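Local coordinates for protein RNA polymerase sigma-H factor (Fusobacterium nucleatum subsp. nucleatum, PDB 3MZY) that probably acts as a sigma-70-family initiation factor that binds promoter DNA and directs RNA polymerase to specific start sites, at residues K26-F29 / S30-A33; V117-Y120 / L121-Y125; N137-S140 / I141-I145. All coordinates share one frame; numbering follows the deposited sequence.

Contact 1: residues K26-F29 / S30-A33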
loop_
_atom_site.group_PDB
_atom_site.type_symbol
_atom_site.label_atom_id
_atom_site.label_comp_id
_atom_site.label_asym_id
_atom_site.label_seq_id
_atom_site.Cartn_x
_atom_site.Cartn_y
_atom_site.Cartn_z
ATOM N N LYS A 26 -13.040 7.881 -10.456
ATOM C CA LYS A 26 -13.858 7.774 -9.244
ATOM C C LYS A 26 -13.372 8.648 -8.072
ATOM O O LYS A 26 -14.187 9.133 -7.285
ATOM C CB LYS A 26 -14.018 6.309 -8.824
ATOM N N SER A 27 -12.057 8.851 -7.963
ATOM C CA SER A 27 -11.464 9.705 -6.913
ATOM C C SER A 27 -9.944 9.813 -7.061
ATOM O O SER A 27 -9.356 9.205 -7.957
ATOM C CB SER A 27 -11.782 9.164 -5.513
ATOM O OG SER A 27 -10.916 8.089 -5.181
ATOM N N SER A 28 -9.318 10.577 -6.163
ATOM C CA SER A 28 -7.863 10.665 -6.084
ATOM C C SER A 28 -7.310 9.331 -5.590
ATOM O O SER A 28 -7.993 8.593 -4.866
ATOM C CB SER A 28 -7.435 11.806 -5.151
ATOM O OG SER A 28 -7.311 11.372 -3.802
ATOM N N PHE A 29 -6.080 9.014 -5.971
ATOM C CA PHE A 29 -5.539 7.733 -5.586
ATOM C C PHE A 29 -5.297 7.677 -4.077
ATOM O O PHE A 29 -5.581 6.665 -3.439
ATOM C CB PHE A 29 -4.277 7.337 -6.378
ATOM C CG PHE A 29 -3.638 6.079 -5.855
ATOM C CD1 PHE A 29 -4.285 4.849 -5.982
ATOM C CD2 PHE A 29 -2.446 6.129 -5.158
ATOM C CE1 PHE A 29 -3.731 3.688 -5.451
ATOM C CE2 PHE A 29 -1.887 4.965 -4.613
ATOM C CZ PHE A 29 -2.533 3.742 -4.764
ATOM N N SER A 30 -4.796 8.776 -3.520
ATOM C CA SER A 30 -4.537 8.894 -2.081
ATOM C C SER A 30 -5.727 8.462 -1.238
ATOM O O SER A 30 -5.565 7.696 -0.288
ATOM C CB SER A 30 -4.135 10.323 -1.707
ATOM O OG SER A 30 -2.742 10.530 -1.909
ATOM N N SER A 31 -6.921 8.931 -1.586
ATOM C CA SER A 31 -8.098 8.549 -0.811
ATOM C C SER A 31 -8.549 7.121 -1.110
ATOM O O SER A 31 -9.098 6.441 -0.248
ATOM C CB SER A 31 -9.244 9.553 -0.989
ATOM O OG SER A 31 -9.398 9.900 -2.347
ATOM N N PHE A 32 -8.293 6.641 -2.321
ATOM C CA PHE A 32 -8.663 5.260 -2.632
ATOM C C PHE A 32 -7.766 4.301 -1.851
ATOM O O PHE A 32 -8.236 3.303 -1.299
ATOM C CB PHE A 32 -8.662 4.961 -4.151
ATOM C CG PHE A 32 -9.151 3.561 -4.492
ATOM C CD1 PHE A 32 -10.487 3.192 -4.255
ATOM C CD2 PHE A 32 -8.274 2.602 -5.026
ATOM C CE1 PHE A 32 -10.948 1.893 -4.556
ATOM C CE2 PHE A 32 -8.725 1.308 -5.335
ATOM C CZ PHE A 32 -10.066 0.954 -5.098
ATOM N N ALA A 33 -6.490 4.634 -1.775
ATOM C CA ALA A 33 -5.541 3.825 -1.033
ATOM C C ALA A 33 -5.916 3.768 0.445
ATOM O O ALA A 33 -5.922 2.691 1.056
ATOM C CB ALA A 33 -4.129 4.352 -1.224
#
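Phe29 and Ala33 meet one turn apart at the start of helix 29-50, where the ring of Phe29 reaches forward along the helix and the methyl of Ala33 sits over one of its faces. Ala33 CB lies 4.2 Å from the centroid of the Phe29 ring, in a CH-pi contact offset toward the rim, and comes within 3.9 Å of Phe29 CZ. The ring is put there by its first torsion (chi1 173°), which sets CG opposite the backbone N and beside the carbonyl carbon. The same two residues are joined through the main chain by a nearly linear bond from Ala33 N to Phe29 O, 2.8 Å long. Beyond the turn, Phe29 packs on Ala18 and Ile19 of helix 8-21 and on Ile145 of helix 138-159, and meets the ring of Tyr22 edge-to-face.

Ser30 brings its CB within 3.9 Å of Ser28 OG and sends its OG to Asp142 OD1 of helix 138-159. Phe32 rests its CB 3.6 Å from Phe29 O, its side chain also touching Ala18.

Ser28 is the N-cap. Phe32 N donates to Ser28 O at 3.2 Å. Ser27 OG reaches Ser28 O at 3.0 Å from the opposite face of the carbonyl plane. Ser28 OG is hydrogen-bonded to Ser31 OG at 2.9 Å, with either able to donate. The Ser28-Ser31 hydroxyl pair thus ties the cap to the first turn, while Ser27 OG braces the Ser28 carbonyl and Phe29 commits the other side to apolar packing between helices.

Contact 2: residues V117-Y120 / L121-Y125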
loop_
_atom_site.group_PDB
_atom_site.type_symbol
_atom_site.label_atom_id
_atom_site.label_comp_id
_atom_site.label_asym_id
_atom_site.label_seq_id
_atom_site.Cartn_x
_atom_site.Cartn_y
_atom_site.Cartn_z
ATOM N N VAL A 117 6.931 7.579 3.834
ATOM C CA VAL A 117 5.524 7.726 3.480
ATOM C C VAL A 117 4.799 6.376 3.504
ATOM O O VAL A 117 3.713 6.243 4.078
ATOM C CB VAL A 117 5.358 8.437 2.100
ATOM C CG1 VAL A 117 3.924 8.270 1.557
ATOM C CG2 VAL A 117 5.715 9.932 2.219
ATOM N N LEU A 118 5.414 5.375 2.885
ATOM C CA LEU A 118 4.865 4.016 2.837
ATOM C C LEU A 118 4.560 3.506 4.238
ATOM O O LEU A 118 3.470 2.995 4.488
ATOM C CB LEU A 118 5.859 3.081 2.137
ATOM C CG LEU A 118 5.458 1.619 1.940
ATOM C CD1 LEU A 118 4.221 1.514 1.014
ATOM C CD2 LEU A 118 6.637 0.779 1.401
ATOM N N THR A 119 5.530 3.651 5.141
ATOM C CA THR A 119 5.379 3.257 6.538
ATOM C C THR A 119 4.045 3.730 7.128
ATOM O O THR A 119 3.358 2.971 7.806
ATOM C CB THR A 119 6.578 3.795 7.374
ATOM O OG1 THR A 119 7.771 3.093 6.978
ATOM C CG2 THR A 119 6.359 3.644 8.878
ATOM N N TYR A 120 3.670 4.976 6.880
ATOM C CA TYR A 120 2.430 5.472 7.495
ATOM C C TYR A 120 1.205 5.161 6.686
ATOM O O TYR A 120 0.128 4.989 7.255
ATOM C CB TYR A 120 2.517 6.952 7.850
ATOM C CG TYR A 120 3.578 7.150 8.884
ATOM C CD1 TYR A 120 4.850 7.617 8.529
ATOM C CD2 TYR A 120 3.333 6.804 10.229
ATOM C CE1 TYR A 120 5.843 7.777 9.493
ATOM C CE2 TYR A 120 4.320 6.955 11.207
ATOM C CZ TYR A 120 5.566 7.435 10.834
ATOM O OH TYR A 120 6.533 7.575 11.792
ATOM N N LEU A 121 1.398 5.058 5.373
ATOM C CA LEU A 121 0.346 4.732 4.450
ATOM C C LEU A 121 -0.233 3.363 4.760
ATOM O O LEU A 121 -1.460 3.218 4.887
ATOM C CB LEU A 121 0.886 4.754 3.029
ATOM C CG LEU A 121 -0.119 4.678 1.878
ATOM C CD1 LEU A 121 -1.106 5.858 1.901
ATOM C CD2 LEU A 121 0.639 4.616 0.557
ATOM N N ILE A 122 0.646 2.367 4.916
ATOM C CA ILE A 122 0.197 1.003 5.195
ATOM C C ILE A 122 -0.334 0.813 6.606
ATOM O O ILE A 122 -0.931 -0.221 6.904
ATOM C CB ILE A 122 1.276 -0.082 4.860
ATOM C CG1 ILE A 122 2.426 -0.043 5.886
ATOM C CG2 ILE A 122 1.690 0.033 3.389
ATOM C CD1 ILE A 122 3.704 -0.836 5.526
ATOM N N ARG A 123 -0.143 1.805 7.468
ATOM C CA ARG A 123 -0.768 1.772 8.801
ATOM C C ARG A 123 -2.069 2.607 8.847
ATOM O O ARG A 123 -2.580 2.917 9.929
ATOM C CB ARG A 123 0.228 2.220 9.879
ATOM C CG ARG A 123 1.334 1.224 10.148
ATOM C CD ARG A 123 2.499 1.860 10.922
ATOM N NE ARG A 123 3.497 0.864 11.323
ATOM C CZ ARG A 123 4.385 0.281 10.503
ATOM N NH1 ARG A 123 4.420 0.571 9.199
ATOM N NH2 ARG A 123 5.245 -0.609 10.987
ATOM N N GLY A 124 -2.574 2.999 7.673
ATOM C CA GLY A 124 -3.924 3.565 7.565
ATOM C C GLY A 124 -4.047 5.040 7.903
ATOM O O GLY A 124 -5.134 5.521 8.290
ATOM N N TYR A 125 -2.932 5.760 7.761
ATOM C CA TYR A 125 -2.885 7.193 7.970
ATOM C C TYR A 125 -3.182 7.886 6.651
ATOM O O TYR A 125 -2.743 7.425 5.598
ATOM C CB TYR A 125 -1.509 7.586 8.486
ATOM C CG TYR A 125 -1.281 7.149 9.906
ATOM C CD1 TYR A 125 -1.915 7.798 10.954
ATOM C CD2 TYR A 125 -0.470 6.047 10.195
ATOM C CE1 TYR A 125 -1.725 7.382 12.266
ATOM C CE2 TYR A 125 -0.263 5.635 11.496
ATOM C CZ TYR A 125 -0.898 6.304 12.521
ATOM O OH TYR A 125 -0.724 5.881 13.801
#
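A Schellman motif ends helix 112-121, with Tyr120 and Tyr125 joined across the reversal of the chain. Tyr125 N donates to Tyr120 O at 3.2 Å, Gly124 N returns to Leu121 O at 3.0 Å, and Gly124, with its positive phi, is the C-prime residue. Residues Leu121 to Gly124 form a type I turn. Tyr120 O also takes a weak bond from Arg123 N, and Tyr125 CD2 approaches the same oxygen with the edge of its ring.

The two tyrosine rings form an offset edge-to-face pair, with their planes at 70° and the edge of Tyr120 directed toward the face of Tyr125. Their nearest ring atoms, Tyr120 CD2 and Tyr125 CD2, are 3.9 Å apart. Thr119 CG2 sits over the centre of one face of the Tyr120 ring.

In the fold, this helix end leads straight into helix 127-134, which with helix 138-159 probably makes the helix-turn-helix of sigma region 4. Both tyrosines pack on Ile130 of that first helix.

Arg123 runs alongside Thr119, its chain extended from CG to NE, and the turn at its last torsion (chi4 75°) brings NH1 back to Thr119 O at 3.0 Å; the oxygen lies near the guanidinium plane but tilted 16° out of it. The guanidinium supplies Thr119 O with a donor where Arg123 N has turned to Tyr120 O. On the buried side, Leu118 CD1 lies 3.8 Å from Ile122 CG2, and Leu118 and Leu121 both press on Leu15 of helix 8-21.

Contact 3: residues N137-S140 / I141-I145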
loop_
_atom_site.group_PDB
_atom_site.type_symbol
_atom_site.label_atom_id
_atom_site.label_comp_id
_atom_site.label_asym_id
_atom_site.label_seq_id
_atom_site.Cartn_x
_atom_site.Cartn_y
_atom_site.Cartn_z
ATOM N N ASN A 137 4.671 19.245 3.246
ATOM C CA ASN A 137 3.399 19.766 2.741
ATOM C C ASN A 137 2.566 18.722 1.991
ATOM O O ASN A 137 3.097 17.725 1.508
ATOM C CB ASN A 137 3.542 21.113 2.009
ATOM C CG ASN A 137 4.246 21.017 0.660
ATOM O OD1 ASN A 137 4.523 22.051 0.029
ATOM N ND2 ASN A 137 4.533 19.806 0.205
ATOM N N LEU A 138 1.258 18.935 1.960
ATOM C CA LEU A 138 0.307 18.008 1.344
ATOM C C LEU A 138 0.709 17.555 -0.059
ATOM O O LEU A 138 0.689 16.365 -0.346
ATOM C CB LEU A 138 -1.103 18.626 1.322
ATOM C CG LEU A 138 -2.086 18.441 2.498
ATOM C CD1 LEU A 138 -1.478 18.630 3.901
ATOM C CD2 LEU A 138 -3.302 19.356 2.337
ATOM N N LYS A 139 1.078 18.503 -0.918
ATOM C CA LYS A 139 1.338 18.216 -2.327
ATOM C C LYS A 139 2.476 17.228 -2.437
ATOM O O LYS A 139 2.452 16.310 -3.247
ATOM C CB LYS A 139 1.712 19.492 -3.072
ATOM C CG LYS A 139 1.974 19.297 -4.553
ATOM C CD LYS A 139 2.614 20.544 -5.158
ATOM C CE LYS A 139 2.217 20.730 -6.619
ATOM N NZ LYS A 139 1.031 21.626 -6.741
ATOM N N SER A 140 3.474 17.435 -1.600
ATOM C CA SER A 140 4.658 16.619 -1.600
ATOM C C SER A 140 4.350 15.173 -1.201
ATOM O O SER A 140 4.965 14.249 -1.722
ATOM C CB SER A 140 5.682 17.254 -0.676
ATOM O OG SER A 140 6.361 16.285 0.069
ATOM N N ILE A 141 3.395 14.983 -0.289
ATOM C CA ILE A 141 3.039 13.647 0.165
ATOM C C ILE A 141 2.226 12.955 -0.926
ATOM O O ILE A 141 2.440 11.785 -1.247
ATOM C CB ILE A 141 2.240 13.690 1.512
ATOM C CG1 ILE A 141 3.114 14.232 2.652
ATOM C CG2 ILE A 141 1.648 12.306 1.871
ATOM C CD1 ILE A 141 4.441 13.546 2.811
ATOM N N ASP A 142 1.292 13.706 -1.488
ATOM C CA ASP A 142 0.435 13.216 -2.531
ATOM C C ASP A 142 1.238 12.712 -3.725
ATOM O O ASP A 142 0.935 11.661 -4.279
ATOM C CB ASP A 142 -0.510 14.322 -2.963
ATOM C CG ASP A 142 -1.527 13.851 -3.954
ATOM O OD1 ASP A 142 -2.451 13.118 -3.546
ATOM O OD2 ASP A 142 -1.402 14.217 -5.143
ATOM N N ASN A 143 2.263 13.469 -4.101
ATOM C CA ASN A 143 3.123 13.129 -5.217
ATOM C C ASN A 143 3.978 11.900 -4.938
ATOM O O ASN A 143 4.325 11.154 -5.872
ATOM C CB ASN A 143 4.017 14.319 -5.567
ATOM C CG ASN A 143 3.264 15.437 -6.268
ATOM O OD1 ASN A 143 2.188 15.231 -6.837
ATOM N ND2 ASN A 143 3.844 16.630 -6.249
ATOM N N THR A 144 4.328 11.716 -3.664
ATOM C CA THR A 144 5.090 10.557 -3.209
ATOM C C THR A 144 4.244 9.277 -3.259
ATOM O O THR A 144 4.688 8.255 -3.772
ATOM C CB THR A 144 5.634 10.780 -1.782
ATOM O OG1 THR A 144 6.574 11.852 -1.819
ATOM C CG2 THR A 144 6.326 9.518 -1.226
ATOM N N ILE A 145 3.033 9.344 -2.725
ATOM C CA ILE A 145 2.071 8.249 -2.812
ATOM C C ILE A 145 1.873 7.870 -4.280
ATOM O O ILE A 145 1.703 6.695 -4.608
ATOM C CB ILE A 145 0.724 8.660 -2.192
ATOM C CG1 ILE A 145 0.857 8.754 -0.666
ATOM C CG2 ILE A 145 -0.386 7.703 -2.598
ATOM C CD1 ILE A 145 -0.377 9.282 0.070
#
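The hydroxyl of Thr144 bonds to the main-chain carbonyl of Ser140 in this opening stretch of helix 138-159, whose N-cap is Asn137. Thr144 OG1 donates to Ser140 O at 2.9 Å, approaching at a tilt of 18° from the carbonyl plane. The torsion that allows it (chi1 -65°) keeps OG1 beside its own backbone N and swings it back toward the preceding turn, leaving CG2 anti to that N, where the methyl packs on Val117. Thr144 N reaches the same oxygen at 3.3 Å from well above the carbonyl plane, so Ser140 O is held by two donors from a single residue.

Main-chain bonds carry the remainder of the first turns. Asp142 N meets Leu138 O at 3.0 Å in a nearly straight bond, and Asn143 N reaches Lys139 O at the same length. Ile141 N is shared: it bonds to Asn137 O at 3.3 Å and, weakly, to Leu138 O.

The remaining contacts are van der Waals. The amide of Asn143 folds back over the outer side of the helix, its ND2 lying 3.7 Å from Lys139 CG and its CG 3.2 Å from Lys139 O. On the inner side Ile141 packs its CG1 near Asn137 O, while its side chain also meets Phe113 and Ile130 of the two preceding helices, and Thr144 joins it on Phe113.

The chemistry divides by side: Lys139 and Asn143 keep a polar, outward surface on what is probably the recognition helix of a helix-turn-helix, whereas Thr144, with its hydroxyl turned onto the carbonyl of Ser140, can present its methyl to the interior.

All three contacts sit at helix ends: contacts 1 and 3 open helices 29-50 and 138-159, whereas contact 2 closes helix 112-121. Contact 2 has its centre about 8 Å from that of the chain, against 12 Å for the centre of contact 1 and 15 Å for that of contact 3, and has the most buried residues; contact 3 is the most exposed. Ile145 links them, packing its CG2 on Phe29 of contact 1 and its CG1 on Val117 of contact 2, while contacts 1 and 2 do not touch. Backbone bonds run through all three; contact 1 adds serine hydroxyls and Phe29, contact 2 the Schellman motif and tyrosine pair, contact 3 the Thr144 hydroxyl.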